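Local coordinates for methyltransferase (Streptococcus mutans, PDB 2B78), which probably transfers methyl groups from S-adenosyl-L-methionine, perhaps to RNA, although its exact substrate remains unknown, at residues V202-E205 with L206-S210; F304-S307 with K308-K312; I314-G317 with L318-L321; K343-E346 with K347-K351; Q360-P363 with S364-V368. All blocks are in the same frame, centred on the assembly; numbering follows the deposited sequence.

Interaction 1: residues V202-E205 with L206-S210; sequences VRNE and LINGS
The last turns of helix 200-210 pair Arg203 with Ile207 and Asn204 with Asn208, and bring Ser210 back to Glu205. Ile207 N gives a bond of 2.9 Å to Arg203 O. With CG1 beside the backbone N (chi1 -65°), the branch shares that N's carbonyl partner, Ile207 CG1 lying 3.2 Å from Arg203 O. One position on, Asn208 N bonds to Asn204 O at 2.9 Å. The two asparagine side chains lie alongside each other and point the same way, with their amide planes turned 79° apart; their closest approach, Asn204 ND2 to Asn208 ND2 at 3.7 Å, is packing. A Schellman motif then closes the helix: Ser210 N reaches across to Glu205 O at 3.1 Å, and inside this loop Gly209 N bonds to Leu206 O at 3.1 Å. The positive phi of Gly209, 120°, marks it as the C-prime residue of the motif, the point at which the chain leaves the helix. Ser210 CB also rests 3.3 Å from Glu205 O, which is thus met by both the backbone and the side chain of the serine. On the buried side of the helix, Leu206 and Ile207 pack on helix 225-232 through Phe226 and Ala229. The guanidinium group of Arg203 is engaged outside the turn, in a salt bridge with Glu178 and a hydrogen bond to Phe196 O.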
loop_
_atom_site.group_PDB
_atom_site.type_symbol
_atom_site.label_atom_id
_atom_site.label_comp_id
_atom_site.label_asym_id
_atom_site.label_seq_id
_atom_site.Cartn_x
_atom_site.Cartn_y
_atom_site.Cartn_z
ATOM N N VAL A 202 -9.407 -0.706 7.294
ATOM C CA VAL A 202 -10.427 0.271 6.921
ATOM C C VAL A 202 -11.639 -0.529 6.450
ATOM O O VAL A 202 -12.785 -0.194 6.775
ATOM C CB VAL A 202 -9.956 1.200 5.775
ATOM C CG1 VAL A 202 -11.031 2.236 5.489
ATOM C CG2 VAL A 202 -8.653 1.897 6.155
ATOM N N ARG A 203 -11.383 -1.586 5.674
ATOM C CA ARG A 203 -12.462 -2.445 5.201
ATOM C C ARG A 203 -13.098 -3.155 6.397
ATOM O O ARG A 203 -14.298 -3.411 6.395
ATOM C CB ARG A 203 -11.952 -3.466 4.180
ATOM C CG ARG A 203 -11.687 -2.869 2.800
ATOM C CD ARG A 203 -11.354 -3.932 1.761
ATOM N NE ARG A 203 -10.054 -4.560 2.014
ATOM C CZ ARG A 203 -8.897 -4.097 1.554
ATOM N NH1 ARG A 203 -8.866 -3.001 0.808
ATOM N NH2 ARG A 203 -7.769 -4.730 1.846
ATOM N N ASN A 204 -12.304 -3.473 7.418
ATOM C CA ASN A 204 -12.843 -4.124 8.613
ATOM C C ASN A 204 -13.891 -3.232 9.289
ATOM O O ASN A 204 -14.914 -3.718 9.777
ATOM C CB ASN A 204 -11.724 -4.436 9.623
ATOM C CG ASN A 204 -12.224 -5.237 10.818
ATOM O OD1 ASN A 204 -12.767 -6.344 10.663
ATOM N ND2 ASN A 204 -12.038 -4.691 12.017
ATOM N N GLU A 205 -13.617 -1.928 9.336
ATOM C CA GLU A 205 -14.536 -0.973 9.962
ATOM C C GLU A 205 -15.867 -0.944 9.224
ATOM O O GLU A 205 -16.933 -0.854 9.840
ATOM C CB GLU A 205 -13.938 0.439 9.951
ATOM C CG GLU A 205 -12.669 0.580 10.773
ATOM C CD GLU A 205 -12.930 0.473 12.258
ATOM O OE1 GLU A 205 -13.571 1.394 12.808
ATOM O OE2 GLU A 205 -12.506 -0.529 12.874
ATOM N N LEU A 206 -15.796 -1.008 7.902
ATOM C CA LEU A 206 -16.982 -0.979 7.058
ATOM C C LEU A 206 -17.792 -2.259 7.233
ATOM O O LEU A 206 -19.020 -2.225 7.372
ATOM C CB LEU A 206 -16.551 -0.796 5.595
ATOM C CG LEU A 206 -16.030 0.612 5.273
ATOM C CD1 LEU A 206 -15.239 0.646 3.969
ATOM C CD2 LEU A 206 -17.237 1.556 5.188
ATOM N N ILE A 207 -17.101 -3.396 7.238
ATOM C CA ILE A 207 -17.771 -4.679 7.414
ATOM C C ILE A 207 -18.410 -4.726 8.777
ATOM O O ILE A 207 -19.443 -5.364 8.970
ATOM C CB ILE A 207 -16.775 -5.835 7.302
ATOM C CG1 ILE A 207 -16.217 -5.856 5.879
ATOM C CG2 ILE A 207 -17.451 -7.158 7.667
ATOM C CD1 ILE A 207 -15.035 -6.766 5.700
ATOM N N ASN A 208 -17.789 -4.034 9.722
ATOM C CA ASN A 208 -18.266 -3.963 11.092
ATOM C C ASN A 208 -19.565 -3.168 11.281
ATOM O O ASN A 208 -20.262 -3.317 12.296
ATOM C CB ASN A 208 -17.166 -3.360 11.951
ATOM C CG ASN A 208 -16.792 -4.248 13.073
ATOM O OD1 ASN A 208 -17.670 -4.660 13.848
ATOM N ND2 ASN A 208 -15.499 -4.566 13.198
ATOM N N GLY A 209 -19.889 -2.323 10.309
ATOM C CA GLY A 209 -21.113 -1.547 10.398
ATOM C C GLY A 209 -20.953 -0.035 10.390
ATOM O O GLY A 209 -21.904 0.689 10.696
ATOM N N SER A 210 -19.775 0.457 10.027
ATOM C CA SER A 210 -19.553 1.897 10.010
ATOM C C SER A 210 -20.514 2.594 9.049
ATOM O O SER A 210 -20.847 3.757 9.252
ATOM C CB SER A 210 -18.098 2.220 9.631
ATOM O OG SER A 210 -17.832 1.942 8.269
#

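Interaction 2: residues F304-S307 with K308-K312; sequences FSVS and KDYHK
The Phe304 ring meets Asp309 and Tyr310 by its edge at the capped start of helix 306-319: Asp309 O and Tyr310 N lie near the ring plane, and Tyr310 CA lies in it. Phe304 CZ is 3.2 Å from Asp309 O and CE1 is 3.6 Å from Tyr310 N, placing the ring against the backbone of the first helical turn. The Asp309 carboxylate stands almost perpendicular to it, the planes being 89° apart. The Tyr310 ring makes an edge-to-face contact with Phe341, outside the two segments. Ser305 at the N-cap accepts Lys308 N through OG at 3.3 Å; chi1 of 169° puts that hydroxyl beside the carbonyl carbon. Ser305 O takes Asp309 N at 2.7 Å. Serine therefore answers two amide groups of the opening turn, one with its side chain and one with its carbonyl. Tyr310 N continues the pattern to Val306 O at 3.2 Å, but the helix is then kinked at His311 and Lys312, where Lys312 N bonds to Asp309 O instead. The side chain of Phe304 is about 7 Å from that of Val272, which binds S-adenosyl-L-homocysteine in a crystal structure of this protein but has no ligand here. Tyr310 OH bonds to Ser330 O, and nearer the backbone of this tyrosine CD1 packs at 3.6 Å against Val306 CG1, the two side chains running alongside.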
loop_
_atom_site.group_PDB
_atom_site.type_symbol
_atom_site.label_atom_id
_atom_site.label_comp_id
_atom_site.label_asym_id
_atom_site.label_seq_id
_atom_site.Cartn_x
_atom_site.Cartn_y
_atom_site.Cartn_z
ATOM N N PHE A 304 -3.798 11.420 -10.841
ATOM C CA PHE A 304 -4.161 12.467 -9.887
ATOM C C PHE A 304 -3.055 12.907 -8.916
ATOM O O PHE A 304 -2.422 12.079 -8.253
ATOM C CB PHE A 304 -5.396 12.012 -9.102
ATOM C CG PHE A 304 -6.001 13.081 -8.246
ATOM C CD1 PHE A 304 -5.410 13.446 -7.041
ATOM C CD2 PHE A 304 -7.152 13.741 -8.655
ATOM C CE1 PHE A 304 -5.957 14.454 -6.255
ATOM C CE2 PHE A 304 -7.709 14.754 -7.877
ATOM C CZ PHE A 304 -7.108 15.110 -6.673
ATOM N N SER A 305 -2.836 14.220 -8.839
ATOM C CA SER A 305 -1.830 14.802 -7.948
ATOM C C SER A 305 -2.410 15.043 -6.561
ATOM O O SER A 305 -3.131 16.014 -6.343
ATOM C CB SER A 305 -1.325 16.135 -8.507
ATOM O OG SER A 305 -0.543 16.828 -7.542
ATOM N N VAL A 306 -2.092 14.157 -5.624
ATOM C CA VAL A 306 -2.583 14.291 -4.258
ATOM C C VAL A 306 -2.050 15.552 -3.590
ATOM O O VAL A 306 -2.811 16.368 -3.067
ATOM C CB VAL A 306 -2.172 13.072 -3.402
ATOM C CG1 VAL A 306 -2.537 13.304 -1.939
ATOM C CG2 VAL A 306 -2.868 11.824 -3.928
ATOM N N SER A 307 -0.732 15.701 -3.617
ATOM C CA SER A 307 -0.074 16.839 -3.000
ATOM C C SER A 307 -0.642 18.177 -3.446
ATOM O O SER A 307 -0.638 19.136 -2.675
ATOM C CB SER A 307 1.427 16.799 -3.301
ATOM O OG SER A 307 1.668 16.906 -4.695
ATOM N N LYS A 308 -1.152 18.241 -4.675
ATOM C CA LYS A 308 -1.681 19.497 -5.198
ATOM C C LYS A 308 -3.194 19.650 -5.350
ATOM O O LYS A 308 -3.733 20.721 -5.069
ATOM C CB LYS A 308 -1.032 19.806 -6.555
ATOM C CG LYS A 308 0.355 20.434 -6.487
ATOM C CD LYS A 308 1.356 19.586 -5.712
ATOM C CE LYS A 308 2.718 20.269 -5.663
ATOM N NZ LYS A 308 3.717 19.507 -4.860
ATOM N N ASP A 309 -3.880 18.598 -5.787
ATOM C CA ASP A 309 -5.320 18.700 -6.022
ATOM C C ASP A 309 -6.266 17.958 -5.085
ATOM O O ASP A 309 -7.481 17.963 -5.304
ATOM C CB ASP A 309 -5.639 18.266 -7.457
ATOM C CG ASP A 309 -4.784 18.965 -8.490
ATOM O OD1 ASP A 309 -4.447 20.147 -8.283
ATOM O OD2 ASP A 309 -4.461 18.330 -9.521
ATOM N N TYR A 310 -5.748 17.324 -4.043
ATOM C CA TYR A 310 -6.646 16.598 -3.153
ATOM C C TYR A 310 -7.762 17.496 -2.600
ATOM O O TYR A 310 -8.905 17.047 -2.446
ATOM C CB TYR A 310 -5.864 15.955 -2.001
ATOM C CG TYR A 310 -6.542 14.713 -1.448
ATOM C CD1 TYR A 310 -6.147 13.435 -1.856
ATOM C CD2 TYR A 310 -7.612 14.820 -0.567
ATOM C CE1 TYR A 310 -6.814 12.290 -1.389
ATOM C CE2 TYR A 310 -8.283 13.692 -0.101
ATOM C CZ TYR A 310 -7.880 12.435 -0.515
ATOM O OH TYR A 310 -8.549 11.328 -0.049
ATOM N N HIS A 311 -7.455 18.763 -2.329
ATOM C CA HIS A 311 -8.464 19.672 -1.775
ATOM C C HIS A 311 -9.698 19.776 -2.662
ATOM O O HIS A 311 -10.793 20.082 -2.186
ATOM C CB HIS A 311 -7.881 21.079 -1.539
ATOM C CG HIS A 311 -7.546 21.828 -2.798
ATOM N ND1 HIS A 311 -6.446 21.534 -3.576
ATOM C CD2 HIS A 311 -8.191 22.840 -3.430
ATOM C CE1 HIS A 311 -6.428 22.328 -4.632
ATOM N NE2 HIS A 311 -7.476 23.130 -4.567
ATOM N N LYS A 312 -9.528 19.514 -3.952
ATOM C CA LYS A 312 -10.652 19.593 -4.880
ATOM C C LYS A 312 -11.615 18.428 -4.684
ATOM O O LYS A 312 -12.829 18.579 -4.852
ATOM C CB LYS A 312 -10.139 19.598 -6.316
ATOM C CG LYS A 312 -9.349 20.844 -6.676
ATOM C CD LYS A 312 -8.817 20.746 -8.098
ATOM C CE LYS A 312 -9.954 20.650 -9.097
ATOM N NZ LYS A 312 -9.446 20.712 -10.495
#

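Interaction 3: residues I314-G317 with L318-L321; sequences IRQG and LEIL
Leu318 leans back over Ile314 one turn earlier, near the C-terminal end of helix 306-319, one of the helices flanking the Rossmann-like sheet. Its CB lies 3.4 Å from Ile314 O. CG comes closer to that oxygen, at 3.1 Å, because chi1 of -74° places it beside the backbone N, which itself bonds to Ile314 O at 3.0 Å. At the tip, CD1 touches Ile314 CG2 at 4.0 Å, the two chains meeting at a slant, and both residues continue the apolar layer onto Ile327 of strand 325-331. On the other side Glu319 runs alongside Gln316, both extended beyond CG, with Glu319 OE2 3.7 Å from Gln316 CG and the amide and carboxylate planes 60° apart. The end of Gln316 is held from outside, its OE1 accepting Arg280 NH1 of helix 272-281. Hydrogen bonding weakens along the turn: Glu319 N has only weak bonds, to Arg315 O and Gln316 O. Beyond it the bonding changes to a three-residue step, Ile320 N to Gly317 O at 3.0 Å, the donor approaching from above the carbonyl plane, 58° out of it.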
loop_
_atom_site.group_PDB
_atom_site.type_symbol
_atom_site.label_atom_id
_atom_site.label_comp_id
_atom_site.label_asym_id
_atom_site.label_seq_id
_atom_site.Cartn_x
_atom_site.Cartn_y
_atom_site.Cartn_z
ATOM N N ILE A 314 -12.163 16.877 -1.845
ATOM C CA ILE A 314 -12.866 17.161 -0.605
ATOM C C ILE A 314 -13.931 18.235 -0.810
ATOM O O ILE A 314 -15.067 18.089 -0.349
ATOM C CB ILE A 314 -11.875 17.637 0.483
ATOM C CG1 ILE A 314 -10.952 16.481 0.886
ATOM C CG2 ILE A 314 -12.637 18.162 1.695
ATOM C CD1 ILE A 314 -11.658 15.354 1.649
ATOM N N ARG A 315 -13.567 19.305 -1.512
ATOM C CA ARG A 315 -14.486 20.413 -1.771
ATOM C C ARG A 315 -15.713 19.951 -2.538
ATOM O O ARG A 315 -16.849 20.196 -2.123
ATOM C CB ARG A 315 -13.784 21.524 -2.560
ATOM C CG ARG A 315 -14.663 22.764 -2.830
ATOM C CD ARG A 315 -13.898 23.884 -3.539
ATOM N NE ARG A 315 -12.761 24.360 -2.753
ATOM C CZ ARG A 315 -11.500 23.983 -2.942
ATOM N NH1 ARG A 315 -11.190 23.116 -3.906
ATOM N NH2 ARG A 315 -10.546 24.465 -2.156
ATOM N N GLN A 316 -15.485 19.286 -3.662
ATOM C CA GLN A 316 -16.592 18.815 -4.472
ATOM C C GLN A 316 -17.369 17.676 -3.814
ATOM O O GLN A 316 -18.581 17.560 -3.998
ATOM C CB GLN A 316 -16.073 18.440 -5.858
ATOM C CG GLN A 316 -15.591 19.682 -6.617
ATOM C CD GLN A 316 -15.316 19.421 -8.085
ATOM O OE1 GLN A 316 -16.058 18.691 -8.745
ATOM N NE2 GLN A 316 -14.256 20.035 -8.609
ATOM N N GLY A 317 -16.683 16.854 -3.030
ATOM C CA GLY A 317 -17.364 15.778 -2.333
ATOM C C GLY A 317 -18.343 16.347 -1.320
ATOM O O GLY A 317 -19.461 15.847 -1.162
ATOM N N LEU A 318 -17.925 17.404 -0.626
ATOM C CA LEU A 318 -18.772 18.045 0.368
ATOM C C LEU A 318 -20.062 18.568 -0.244
ATOM O O LEU A 318 -21.088 18.630 0.432
ATOM C CB LEU A 318 -18.024 19.197 1.038
ATOM C CG LEU A 318 -16.956 18.748 2.032
ATOM C CD1 LEU A 318 -16.113 19.928 2.474
ATOM C CD2 LEU A 318 -17.637 18.100 3.220
ATOM N N GLU A 319 -20.012 18.925 -1.526
ATOM C CA GLU A 319 -21.182 19.452 -2.225
ATOM C C GLU A 319 -22.271 18.405 -2.442
ATOM O O GLU A 319 -23.438 18.752 -2.630
ATOM C CB GLU A 319 -20.778 20.038 -3.582
ATOM C CG GLU A 319 -19.812 21.216 -3.517
ATOM C CD GLU A 319 -19.528 21.782 -4.891
ATOM O OE1 GLU A 319 -20.483 22.262 -5.542
ATOM O OE2 GLU A 319 -18.362 21.742 -5.328
ATOM N N ILE A 320 -21.891 17.130 -2.437
ATOM C CA ILE A 320 -22.864 16.058 -2.617
ATOM C C ILE A 320 -22.924 15.125 -1.401
ATOM O O ILE A 320 -23.350 13.978 -1.511
ATOM C CB ILE A 320 -22.573 15.228 -3.896
ATOM C CG1 ILE A 320 -21.161 14.637 -3.844
ATOM C CG2 ILE A 320 -22.733 16.111 -5.136
ATOM C CD1 ILE A 320 -20.832 13.704 -5.019
ATOM N N LEU A 321 -22.521 15.630 -0.236
ATOM C CA LEU A 321 -22.544 14.840 0.999
ATOM C C LEU A 321 -23.759 15.200 1.850
ATOM O O LEU A 321 -24.033 16.378 2.087
ATOM C CB LEU A 321 -21.274 15.100 1.814
ATOM C CG LEU A 321 -21.048 14.218 3.037
ATOM C CD1 LEU A 321 -20.607 12.834 2.572
ATOM C CD2 LEU A 321 -19.973 14.846 3.926
#

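Interaction 4: residues K343-E346 with K347-K351; sequences KQIE and KGFGK
Ile345 and Phe349 run side by side and point the same way, so that Ile345 CG2 lies in the plane of the phenyl ring at its edge, 3.7 Å from Phe349 CD2. That branch stands anti to the backbone N, beside the carbonyl carbon, and the carbonyl joins the contact: Ile345 O sits at the ring edge 3.4 Å from CD2 and accepts Phe349 N at 3.0 Å. On the solvent side, Gln344 NE2 and Lys347 NZ share a water that accepts from both, 2.8 Å from Gln344 NE2. These pairs, spaced three and four residues apart, belong to the last turns of helix 338-349, which packs against helix 306-319 and the antiparallel strand 379-384 of the sheet. Gly350 N still bonds to Glu346 O at 3.1 Å, yet Gly350 leaves helical geometry with a phi of 61°. Further out, Phe349 stacks on the His354 ring and touches Ile314, Leu318 and Ile383. Glu346 OE2 takes bonds from Tyr356 and His354, while Gln344 OE1 accepts His311 N, consistent with a set orientation of the amide that offers NE2 to the water.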
loop_
_atom_site.group_PDB
_atom_site.type_symbol
_atom_site.label_atom_id
_atom_site.label_comp_id
_atom_site.label_asym_id
_atom_site.label_seq_id
_atom_site.Cartn_x
_atom_site.Cartn_y
_atom_site.Cartn_z
ATOM N N LYS A 343 -3.617 19.196 5.622
ATOM C CA LYS A 343 -3.699 20.560 5.090
ATOM C C LYS A 343 -4.491 20.638 3.790
ATOM O O LYS A 343 -5.154 21.647 3.514
ATOM C CB LYS A 343 -2.298 21.143 4.875
ATOM C CG LYS A 343 -1.617 21.625 6.163
ATOM C CD LYS A 343 -0.338 22.406 5.850
ATOM C CE LYS A 343 0.313 22.967 7.114
ATOM N NZ LYS A 343 0.806 21.907 8.040
ATOM N N GLN A 344 -4.422 19.577 2.993
ATOM C CA GLN A 344 -5.151 19.509 1.730
ATOM C C GLN A 344 -6.631 19.339 2.029
ATOM O O GLN A 344 -7.489 19.892 1.337
ATOM C CB GLN A 344 -4.649 18.326 0.903
ATOM C CG GLN A 344 -3.446 18.659 0.053
ATOM C CD GLN A 344 -3.797 19.666 -1.023
ATOM O OE1 GLN A 344 -4.595 19.378 -1.914
ATOM N NE2 GLN A 344 -3.215 20.858 -0.939
ATOM N N ILE A 345 -6.927 18.567 3.066
ATOM C CA ILE A 345 -8.306 18.338 3.463
ATOM C C ILE A 345 -8.889 19.645 4.007
ATOM O O ILE A 345 -9.989 20.057 3.614
ATOM C CB ILE A 345 -8.387 17.218 4.531
ATOM C CG1 ILE A 345 -7.907 15.896 3.919
ATOM C CG2 ILE A 345 -9.811 17.080 5.033
ATOM C CD1 ILE A 345 -7.864 14.734 4.892
ATOM N N GLU A 346 -8.145 20.306 4.892
ATOM C CA GLU A 346 -8.602 21.573 5.459
ATOM C C GLU A 346 -8.880 22.585 4.357
ATOM O O GLU A 346 -9.850 23.341 4.431
ATOM C CB GLU A 346 -7.560 22.142 6.427
ATOM C CG GLU A 346 -7.434 21.342 7.704
ATOM C CD GLU A 346 -8.754 21.249 8.447
ATOM O OE1 GLU A 346 -9.156 22.254 9.068
ATOM O OE2 GLU A 346 -9.399 20.177 8.403
ATOM N N LYS A 347 -8.033 22.585 3.332
ATOM C CA LYS A 347 -8.177 23.504 2.210
ATOM C C LYS A 347 -9.509 23.262 1.499
ATOM O O LYS A 347 -10.198 24.206 1.121
ATOM C CB LYS A 347 -7.009 23.326 1.228
ATOM C CG LYS A 347 -6.926 24.400 0.154
ATOM C CD LYS A 347 -5.712 24.209 -0.743
ATOM C CE LYS A 347 -5.724 25.198 -1.915
ATOM N NZ LYS A 347 -4.508 25.072 -2.782
ATOM N N GLY A 348 -9.871 21.994 1.329
ATOM C CA GLY A 348 -11.130 21.673 0.676
ATOM C C GLY A 348 -12.360 22.028 1.499
ATOM O O GLY A 348 -13.402 22.397 0.948
ATOM N N PHE A 349 -12.257 21.904 2.822
ATOM C CA PHE A 349 -13.372 22.214 3.710
ATOM C C PHE A 349 -13.660 23.701 3.821
ATOM O O PHE A 349 -14.794 24.094 4.103
ATOM C CB PHE A 349 -13.110 21.673 5.118
ATOM C CG PHE A 349 -13.689 20.316 5.363
ATOM C CD1 PHE A 349 -15.025 20.169 5.697
ATOM C CD2 PHE A 349 -12.898 19.180 5.246
ATOM C CE1 PHE A 349 -15.569 18.915 5.910
ATOM C CE2 PHE A 349 -13.437 17.914 5.460
ATOM C CZ PHE A 349 -14.774 17.784 5.791
ATOM N N GLY A 350 -12.644 24.530 3.603
ATOM C CA GLY A 350 -12.859 25.960 3.733
ATOM C C GLY A 350 -13.286 26.208 5.166
ATOM O O GLY A 350 -12.694 25.646 6.090
ATOM N N LYS A 351 -14.310 27.025 5.377
ATOM C CA LYS A 351 -14.744 27.282 6.743
ATOM C C LYS A 351 -15.908 26.408 7.190
ATOM O O LYS A 351 -16.478 26.625 8.256
ATOM C CB LYS A 351 -15.075 28.772 6.939
ATOM C CG LYS A 351 -15.870 29.434 5.818
ATOM C CD LYS A 351 -16.019 30.933 6.096
ATOM C CE LYS A 351 -16.785 31.648 4.990
ATOM N NZ LYS A 351 -16.962 33.106 5.266
HETATM O O HOH W 1 -2.799 22.687 -3.065
#

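Interaction 5: residues Q360-P363 with S364-V368; sequences QQLP and SDFAV
Pro363 and Phe366 are the first and last residues of a type I beta turn, which lies in the loop leading from strand 355-360 to its antiparallel neighbour 379-384. The turn is closed by Phe366 N bonding to Pro363 O at 2.9 Å, the donor standing 39° out of the carbonyl plane. Packing is dense on the inner side. Pro363 CG lies 3.9 Å from Phe366 CD2, the proline and phenyl side chains running alongside, while Leu362 crosses Phe366 at about a right angle with CD2 4.0 Å from Phe366 CB. The other Leu362 branch, CD1, reaches Val368 CG1 at 3.8 Å, consistent with the inverse gamma turn centred on Phe366, which bends the chain between them; a weak bond of 2.9 Å from Ala367 N to Asp365 O spans that turn. Ser364 marks the loose side: it is exposed at the corner of the turn, with Phe88 of helix 86-90 beside it. Asp365 is buried by comparison, its OD2 bonded to Arg98 N and its OD1 in a salt bridge with Arg200, tying the loop to strand 96-101 and helix 200-210. Its chi1 of 54° brings the carboxylate close to the proline: OD1 lies in the plane of the Phe366 ring, at its edge, and 3.3 Å from Pro363 CG.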
loop_
_atom_site.group_PDB
_atom_site.type_symbol
_atom_site.label_atom_id
_atom_site.label_comp_id
_atom_site.label_asym_id
_atom_site.label_seq_id
_atom_site.Cartn_x
_atom_site.Cartn_y
_atom_site.Cartn_z
ATOM N N GLN A 360 -6.088 6.334 10.414
ATOM C CA GLN A 360 -5.580 4.967 10.401
ATOM C C GLN A 360 -4.436 4.953 9.408
ATOM O O GLN A 360 -4.464 5.661 8.401
ATOM C CB GLN A 360 -6.666 3.981 9.943
ATOM C CG GLN A 360 -7.934 3.990 10.786
ATOM C CD GLN A 360 -9.053 3.155 10.178
ATOM O OE1 GLN A 360 -9.006 1.924 10.186
ATOM N NE2 GLN A 360 -10.066 3.828 9.639
ATOM N N GLN A 361 -3.413 4.165 9.692
ATOM C CA GLN A 361 -2.288 4.072 8.779
ATOM C C GLN A 361 -1.972 2.603 8.545
ATOM O O GLN A 361 -2.844 1.753 8.734
ATOM C CB GLN A 361 -1.084 4.849 9.326
ATOM C CG GLN A 361 -1.402 6.344 9.520
ATOM C CD GLN A 361 -0.174 7.233 9.564
ATOM O OE1 GLN A 361 0.487 7.462 8.543
ATOM N NE2 GLN A 361 0.140 7.744 10.747
ATOM N N LEU A 362 -0.750 2.293 8.139
ATOM C CA LEU A 362 -0.407 0.907 7.832
ATOM C C LEU A 362 -0.629 -0.093 8.951
ATOM O O LEU A 362 -0.330 0.173 10.121
ATOM C CB LEU A 362 1.045 0.802 7.351
ATOM C CG LEU A 362 1.393 1.479 6.019
ATOM C CD1 LEU A 362 2.869 1.315 5.774
ATOM C CD2 LEU A 362 0.581 0.880 4.861
ATOM N N PRO A 363 -1.184 -1.263 8.601
ATOM C CA PRO A 363 -1.451 -2.338 9.558
ATOM C C PRO A 363 -0.120 -3.048 9.846
ATOM O O PRO A 363 0.825 -2.945 9.055
ATOM C CB PRO A 363 -2.486 -3.192 8.826
ATOM C CG PRO A 363 -2.090 -3.025 7.396
ATOM C CD PRO A 363 -1.829 -1.543 7.304
ATOM N N SER A 364 -0.044 -3.752 10.977
ATOM C CA SER A 364 1.186 -4.421 11.413
ATOM C C SER A 364 1.956 -5.284 10.414
ATOM O O SER A 364 3.188 -5.415 10.529
ATOM C CB SER A 364 0.896 -5.255 12.658
ATOM O OG SER A 364 0.004 -6.303 12.340
ATOM N N ASP A 365 1.260 -5.888 9.455
ATOM C CA ASP A 365 1.951 -6.718 8.472
ATOM C C ASP A 365 2.725 -5.854 7.489
ATOM O O ASP A 365 3.740 -6.279 6.943
ATOM C CB ASP A 365 0.979 -7.664 7.750
ATOM C CG ASP A 365 -0.195 -6.949 7.119
ATOM O OD1 ASP A 365 -0.725 -6.006 7.738
ATOM O OD2 ASP A 365 -0.608 -7.362 6.010
ATOM N N PHE A 366 2.245 -4.640 7.248
ATOM C CA PHE A 366 2.972 -3.720 6.379
ATOM C C PHE A 366 3.879 -2.987 7.366
ATOM O O PHE A 366 3.710 -1.792 7.628
ATOM C CB PHE A 366 2.002 -2.754 5.690
ATOM C CG PHE A 366 1.327 -3.337 4.473
ATOM C CD1 PHE A 366 1.733 -2.959 3.196
ATOM C CD2 PHE A 366 0.300 -4.269 4.604
ATOM C CE1 PHE A 366 1.123 -3.500 2.066
ATOM C CE2 PHE A 366 -0.319 -4.819 3.481
ATOM C CZ PHE A 366 0.096 -4.431 2.206
ATOM N N ALA A 367 4.822 -3.740 7.935
ATOM C CA ALA A 367 5.753 -3.236 8.940
ATOM C C ALA A 367 6.419 -1.921 8.594
ATOM O O ALA A 367 6.942 -1.725 7.494
ATOM C CB ALA A 367 6.824 -4.296 9.252
ATOM N N VAL A 368 6.398 -1.007 9.551
ATOM C CA VAL A 368 7.028 0.281 9.343
ATOM C C VAL A 368 8.320 0.324 10.145
ATOM O O VAL A 368 8.476 -0.390 11.133
ATOM C CB VAL A 368 6.119 1.429 9.819
ATOM C CG1 VAL A 368 4.849 1.480 8.976
ATOM C CG2 VAL A 368 5.771 1.232 11.286
#

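Interactions 2 and 3 lie on one helix, 306-319, the former at its capped start, the latter at its weakly bonded end; both come within about 7 Å of Val272 between side chains, through Phe304 and Gln316. Interaction 4, on helix 338-349, packs against both, giving polar contact to interaction 2 through Gln344 and apolar contact to interaction 3 through Phe349; its centre is about 11 Å from the centre of each. Interaction 1 does not touch this cluster but meets Gln360 of interaction 5. All five are partly buried. Helix ends 1 and 4 turn on positive-phi glycines, whereas interaction 5, a loop centred about 9 Å from the chain's centre, relies on proline, apolar packing and a buried carboxylate.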